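PDB 5EJJ: Ufm1-specific protease, which hydrolyses the peptide bond at the C-terminal glycine of the ubiquitin-like modifier UFM-1, acting as a thiol protease in deufmylation. Local coordinates for residues 187-192 with 198-203; 465-468 with 472-475. All coordinates share one frame; numbering follows the deposited sequence.

Interaction 1: 187-192 with 198-203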
ATOM      1  N   ASP A 187     -21.356  -4.329  10.866  1.00 29.85           N
ATOM      2  CA  ASP A 187     -21.758  -3.208  10.025  1.00 27.38           C
ATOM      3  C   ASP A 187     -21.406  -1.852  10.605  1.00 30.86           C
ATOM      4  O   ASP A 187     -20.954  -0.961   9.884  1.00 33.59           O
ATOM      5  CB  ASP A 187     -23.232  -3.279   9.716  1.00 30.08           C
ATOM      6  CG  ASP A 187     -23.544  -4.318   8.682  1.00 39.04           C
ATOM      7  OD1 ASP A 187     -22.653  -5.149   8.412  1.00 41.06           O
ATOM      8  OD2 ASP A 187     -24.675  -4.316   8.138  1.00 46.05           O
ATOM      9  N   LYS A 188     -21.598  -1.707  11.909  1.00 28.79           N
ATOM     10  CA  LYS A 188     -21.167  -0.512  12.617  1.00 28.15           C
ATOM     11  C   LYS A 188     -19.728  -0.105  12.249  1.00 31.06           C
ATOM     12  O   LYS A 188     -19.426   1.082  12.140  1.00 32.87           O
ATOM     13  CB  LYS A 188     -21.331  -0.717  14.134  1.00 32.68           C
ATOM     14  CG  LYS A 188     -20.461   0.207  14.988  1.00 37.95           C
ATOM     15  CD  LYS A 188     -20.859   0.194  16.469  1.00 54.12           C
ATOM     16  CE  LYS A 188     -20.639  -1.168  17.143  1.00 62.26           C
ATOM     17  NZ  LYS A 188     -20.246  -1.043  18.600  1.00 67.09           N
ATOM     18  N   PHE A 189     -18.852  -1.087  12.023  1.00 33.38           N
ATOM     19  CA  PHE A 189     -17.427  -0.804  11.803  1.00 31.85           C
ATOM     20  C   PHE A 189     -17.009  -0.825  10.350  1.00 29.53           C
ATOM     21  O   PHE A 189     -15.987  -0.248   9.993  1.00 29.32           O
ATOM     22  CB  PHE A 189     -16.544  -1.842  12.488  1.00 36.64           C
ATOM     23  CG  PHE A 189     -16.809  -2.014  13.940  1.00 37.16           C
ATOM     24  CD1 PHE A 189     -17.728  -2.955  14.374  1.00 31.44           C
ATOM     25  CD2 PHE A 189     -16.113  -1.257  14.878  1.00 34.26           C
ATOM     26  CE1 PHE A 189     -17.968  -3.117  15.716  1.00 36.10           C
ATOM     27  CE2 PHE A 189     -16.348  -1.420  16.219  1.00 39.48           C
ATOM     28  CZ  PHE A 189     -17.277  -2.354  16.643  1.00 37.33           C
ATOM     29  N   SER A 190     -17.751  -1.542   9.520  1.00 25.32           N
ATOM     30  CA  SER A 190     -17.288  -1.752   8.167  1.00 26.65           C
ATOM     31  C   SER A 190     -18.024  -0.937   7.119  1.00 34.75           C
ATOM     32  O   SER A 190     -17.957  -1.268   5.939  1.00 35.76           O
ATOM     33  CB  SER A 190     -17.380  -3.236   7.818  1.00 26.59           C
ATOM     34  OG  SER A 190     -18.691  -3.744   7.978  1.00 26.50           O
ATOM     35  N   LYS A 191     -18.700   0.136   7.533  1.00 38.81           N
ATOM     36  CA  LYS A 191     -19.745   0.735   6.689  1.00 38.63           C
ATOM     37  C   LYS A 191     -19.242   1.486   5.463  1.00 41.84           C
ATOM     38  O   LYS A 191     -19.525   1.093   4.317  1.00 45.28           O
ATOM     39  CB  LYS A 191     -20.688   1.624   7.489  1.00 40.23           C
ATOM     40  CG  LYS A 191     -22.071   1.742   6.835  1.00 43.67           C
ATOM     41  CD  LYS A 191     -22.811   3.002   7.293  1.00 59.67           C
ATOM     42  CE  LYS A 191     -24.090   3.257   6.486  1.00 56.63           C
ATOM     43  NZ  LYS A 191     -24.637   4.630   6.766  1.00 67.61           N
ATOM     44  N   GLY A 192     -18.525   2.574   5.687  1.00 26.67           N
ATOM     45  CA  GLY A 192     -17.890   3.243   4.572  1.00 24.44           C
ATOM     46  C   GLY A 192     -16.413   3.046   4.777  1.00 32.38           C
ATOM     47  O   GLY A 192     -15.606   3.962   4.610  1.00 40.88           O
ATOM     48  N   ASP A 198      -9.002   1.174   8.091  1.00 28.19           N
ATOM     49  CA  ASP A 198     -10.060   0.870   9.057  1.00 32.23           C
ATOM     50  C   ASP A 198      -9.925  -0.573   9.546  1.00 31.81           C
ATOM     51  O   ASP A 198     -10.296  -1.521   8.847  1.00 29.19           O
ATOM     52  CB  ASP A 198     -11.450   1.174   8.497  1.00 34.20           C
ATOM     53  CG  ASP A 198     -11.543   2.581   7.956  1.00 46.93           C
ATOM     54  OD1 ASP A 198     -10.634   3.379   8.285  1.00 53.00           O
ATOM     55  OD2 ASP A 198     -12.494   2.885   7.199  1.00 46.88           O
ATOM     56  N   VAL A 199      -9.388  -0.711  10.757  1.00 30.17           N
ATOM     57  CA  VAL A 199      -8.868  -1.973  11.251  1.00 21.91           C
ATOM     58  C   VAL A 199      -9.523  -2.372  12.558  1.00 21.44           C
ATOM     59  O   VAL A 199      -9.394  -1.650  13.531  1.00 29.98           O
ATOM     60  CB  VAL A 199      -7.373  -1.835  11.536  1.00 18.95           C
ATOM     61  CG1 VAL A 199      -6.822  -3.108  12.061  1.00 20.93           C
ATOM     62  CG2 VAL A 199      -6.627  -1.447  10.292  1.00 22.20           C
ATOM     63  N   ILE A 200     -10.221  -3.508  12.579  1.00 17.96           N
ATOM     64  CA  ILE A 200     -10.707  -4.130  13.813  1.00 19.38           C
ATOM     65  C   ILE A 200      -9.709  -5.212  14.291  1.00 22.53           C
ATOM     66  O   ILE A 200      -9.649  -6.308  13.716  1.00 21.24           O
ATOM     67  CB  ILE A 200     -12.082  -4.815  13.578  1.00 20.54           C
ATOM     68  CG1 ILE A 200     -13.029  -3.886  12.842  1.00 25.58           C
ATOM     69  CG2 ILE A 200     -12.725  -5.274  14.872  1.00 18.78           C
ATOM     70  CD1 ILE A 200     -13.167  -4.228  11.392  1.00 28.33           C
ATOM     71  N   GLU A 201      -8.931  -4.918  15.334  1.00 20.07           N
ATOM     72  CA  GLU A 201      -7.958  -5.877  15.873  1.00 18.61           C
ATOM     73  C   GLU A 201      -8.561  -6.926  16.815  1.00 20.28           C
ATOM     74  O   GLU A 201      -9.305  -6.568  17.712  1.00 22.93           O
ATOM     75  CB  GLU A 201      -6.875  -5.118  16.615  1.00 16.64           C
ATOM     76  CG  GLU A 201      -5.783  -5.976  17.205  1.00 21.49           C
ATOM     77  CD  GLU A 201      -4.489  -5.177  17.443  1.00 32.42           C
ATOM     78  OE1 GLU A 201      -3.868  -5.369  18.517  1.00 33.77           O
ATOM     79  OE2 GLU A 201      -4.091  -4.366  16.553  1.00 34.01           O
ATOM     80  N   PHE A 202      -8.241  -8.212  16.618  1.00 22.88           N
ATOM     81  CA  PHE A 202      -8.682  -9.295  17.529  1.00 22.70           C
ATOM     82  C   PHE A 202      -7.535 -10.055  18.192  1.00 22.54           C
ATOM     83  O   PHE A 202      -6.380  -9.999  17.757  1.00 20.23           O
ATOM     84  CB  PHE A 202      -9.520 -10.352  16.826  1.00 17.93           C
ATOM     85  CG  PHE A 202     -10.791  -9.849  16.238  1.00 19.71           C
ATOM     86  CD1 PHE A 202     -10.779  -9.034  15.112  1.00 20.48           C
ATOM     87  CD2 PHE A 202     -12.010 -10.263  16.748  1.00 21.67           C
ATOM     88  CE1 PHE A 202     -11.964  -8.614  14.524  1.00 20.87           C
ATOM     89  CE2 PHE A 202     -13.217  -9.848  16.176  1.00 19.33           C
ATOM     90  CZ  PHE A 202     -13.190  -9.025  15.064  1.00 21.00           C
ATOM     91  N   THR A 203      -7.876 -10.786  19.249  1.00 25.62           N
ATOM     92  CA  THR A 203      -6.925 -11.688  19.878  1.00 24.66           C
ATOM     93  C   THR A 203      -7.268 -13.101  19.445  1.00 23.63           C
ATOM     94  O   THR A 203      -8.422 -13.524  19.566  1.00 25.14           O
ATOM     95  CB  THR A 203      -6.959 -11.579  21.389  1.00 22.65           C
ATOM     96  OG1 THR A 203      -6.323 -10.357  21.779  1.00 24.65           O
ATOM     97  CG2 THR A 203      -6.188 -12.729  21.995  1.00 31.15           C
TER
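OD2 of D198 faces the backbone carbonyl of G192, but the 4.2 Å between OD2 and G192 O is a spacing of two acceptors, not a bond. At the returning end of the intervening loop, this oxygen instead accepts a hydrogen bond from V194 N, near the loop's start, which links the two ends of the loop. The apolar half of the contact is one pair. CB of F189 lies 4.1 Å from CG1 of I200, with CD1 of I200 close behind at 4.3 Å from the same F189 CB. I200 presents this branch because CG1 is anti to its own carbonyl carbon (chi1 -48°), while CG2 is anti to the backbone N. I200 CG1 stands oblique to the F189 ring, and the touch is made at CB. One face of the F189 ring is occupied from within its own segment, with CG of K188 4.1 Å above the plane and over the ring centre, and H169 adds an edge-to-face ring contact. Residues 187-190 form a short helical turn with a weak bond, S190 N to D187 O. Backbone bonds from I200 to S128 and V130 of strand 127-139 tie the strand into its sheet. With 140 Å² buried and no hydrogen bond across the segments, the turn rests on this sheet through hydrophobic contact at F189 and I200, while the polar bonding of D198 serves the connecting loop.

Interaction 2: 465-468 with 472-475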
ATOM      1  N   ILE A 465      13.510  25.708  -7.137  1.00 48.24           N
ATOM      2  CA  ILE A 465      12.673  26.634  -7.890  1.00 54.75           C
ATOM      3  C   ILE A 465      12.588  27.958  -7.128  1.00 56.82           C
ATOM      4  O   ILE A 465      12.005  28.029  -6.041  1.00 54.33           O
ATOM      5  CB  ILE A 465      11.263  26.056  -8.130  1.00 56.42           C
ATOM      6  CG1 ILE A 465      11.264  25.108  -9.326  1.00 51.64           C
ATOM      7  CG2 ILE A 465      10.257  27.150  -8.395  1.00 53.51           C
ATOM      8  CD1 ILE A 465       9.889  24.536  -9.603  1.00 56.93           C
ATOM      9  N   ALA A 466      13.187  29.000  -7.700  1.00 60.43           N
ATOM     10  CA  ALA A 466      13.259  30.306  -7.042  1.00 57.31           C
ATOM     11  C   ALA A 466      12.405  31.398  -7.708  1.00 56.20           C
ATOM     12  O   ALA A 466      12.212  31.431  -8.928  1.00 61.19           O
ATOM     13  CB  ALA A 466      14.699  30.746  -6.905  1.00 59.27           C
ATOM     14  N   THR A 467      11.919  32.311  -6.884  1.00 54.99           N
ATOM     15  CA  THR A 467      10.817  33.168  -7.268  1.00 60.64           C
ATOM     16  C   THR A 467      10.983  34.592  -6.719  1.00 60.21           C
ATOM     17  O   THR A 467      11.392  34.766  -5.575  1.00 55.39           O
ATOM     18  CB  THR A 467       9.507  32.522  -6.753  1.00 64.53           C
ATOM     19  OG1 THR A 467       9.029  31.568  -7.712  1.00 64.70           O
ATOM     20  CG2 THR A 467       8.448  33.552  -6.483  1.00 63.37           C
ATOM     21  N   ASN A 468      10.669  35.601  -7.537  1.00 65.02           N
ATOM     22  CA  ASN A 468      10.736  37.008  -7.108  1.00 63.62           C
ATOM     23  C   ASN A 468       9.502  37.470  -6.336  1.00 58.90           C
ATOM     24  O   ASN A 468       9.607  38.320  -5.462  1.00 57.64           O
ATOM     25  CB  ASN A 468      10.985  37.964  -8.291  1.00 61.83           C
ATOM     26  CG  ASN A 468      12.358  37.765  -8.950  1.00 69.23           C
ATOM     27  OD1 ASN A 468      12.685  38.419  -9.944  1.00 74.21           O
ATOM     28  ND2 ASN A 468      13.154  36.854  -8.407  1.00 64.72           N
ATOM     29  N   GLU A 472       4.434  34.954  -8.606  1.00 60.14           N
ATOM     30  CA  GLU A 472       5.245  34.362  -9.660  1.00 64.32           C
ATOM     31  C   GLU A 472       5.353  32.857  -9.398  1.00 67.72           C
ATOM     32  O   GLU A 472       5.963  32.114 -10.176  1.00 67.14           O
ATOM     33  CB  GLU A 472       6.631  34.999  -9.735  1.00 58.11           C
ATOM     34  CG  GLU A 472       7.350  34.712 -11.051  1.00 70.26           C
ATOM     35  CD  GLU A 472       8.829  34.355 -10.874  1.00 81.70           C
ATOM     36  OE1 GLU A 472       9.657  35.297 -10.773  1.00 83.69           O
ATOM     37  OE2 GLU A 472       9.161  33.140 -10.853  1.00 79.07           O
ATOM     38  N   VAL A 473       4.765  32.414  -8.288  1.00 66.64           N
ATOM     39  CA  VAL A 473       4.690  30.990  -7.988  1.00 65.46           C
ATOM     40  C   VAL A 473       3.904  30.382  -9.135  1.00 68.58           C
ATOM     41  O   VAL A 473       4.294  29.368  -9.718  1.00 67.50           O
ATOM     42  CB  VAL A 473       3.976  30.719  -6.633  1.00 61.69           C
ATOM     43  CG1 VAL A 473       3.754  29.240  -6.424  1.00 60.50           C
ATOM     44  CG2 VAL A 473       4.782  31.279  -5.478  1.00 59.26           C
ATOM     45  N   VAL A 474       2.821  31.070  -9.486  1.00 70.42           N
ATOM     46  CA  VAL A 474       1.906  30.643 -10.536  1.00 65.95           C
ATOM     47  C   VAL A 474       2.544  30.425 -11.905  1.00 62.68           C
ATOM     48  O   VAL A 474       2.381  29.369 -12.497  1.00 62.72           O
ATOM     49  CB  VAL A 474       0.775  31.643 -10.687  1.00 64.35           C
ATOM     50  CG1 VAL A 474      -0.320  31.041 -11.548  1.00 73.99           C
ATOM     51  CG2 VAL A 474       0.247  32.034  -9.308  1.00 61.83           C
ATOM     52  N   GLU A 475       3.289  31.401 -12.408  1.00 65.05           N
ATOM     53  CA  GLU A 475       3.948  31.246 -13.709  1.00 74.35           C
ATOM     54  C   GLU A 475       4.957  30.097 -13.717  1.00 75.09           C
ATOM     55  O   GLU A 475       5.695  29.895 -14.694  1.00 80.10           O
ATOM     56  CB  GLU A 475       4.684  32.524 -14.100  1.00 81.30           C
ATOM     57  CG  GLU A 475       3.907  33.801 -13.941  1.00 84.03           C
ATOM     58  CD  GLU A 475       4.700  34.996 -14.437  1.00 98.81           C
ATOM     59  OE1 GLU A 475       4.688  36.045 -13.750  1.00 90.28           O
ATOM     60  OE2 GLU A 475       5.343  34.877 -15.509  1.00104.00           O
TER
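E472 reaches across to T467 and N468, and its chain can be traced outward. CB sits 4.0 Å from CG2 of T467, an apolar touch at the base, where the two side chains pass one another running opposite ways. CG is anti to the backbone N, and a bend at chi2 (-137°) then carries CD to the backbone of 467-468. At the tip the two oxygens separate. OE1 accepts a weak hydrogen bond from N468 N, long at 3.4 Å but nearly straight at 170°. OE2 lies 3.5 Å from T467 OG1, a close polar approach. The N468 side chain runs alongside, its amide plane turned 57° from the carboxylate. Next in the chain, V473 places CG2 4.4 Å from CG2 of T467 and also packs on W546 and F516. An alanine in place of E472 would keep the touch at CB but is likely to leave N468 N without its carboxylate acceptor and the turn less firmly closed. The contact thus combines one methyl touch at the base, T467 CG2 on E472 CB, with one weak backbone-to-carboxylate bond, a modest closure of the turn following strand 462-467.

Overall arrangement
Read from the N terminus, the chain first makes interaction 1, where 187-192 and 198-203 close a five-residue loop and set the helical turn against strand 199-205, an inner strand of a mixed five-stranded sheet. Much later, interaction 2 closes a three-residue loop between strand 462-467 and the segment leading to helix 477-484, at the side of the antiparallel sheet where that strand pairs with 552-557. The two are in series, neither nested nor crossed. Each joins neighbouring parts of the chain, and with about 46 Å between centres and about 33 Å between nearest atoms they do not touch. One belongs to the UfSP2-type N-terminal region, the other to the C78 peptidase region, both away from the active-site residues.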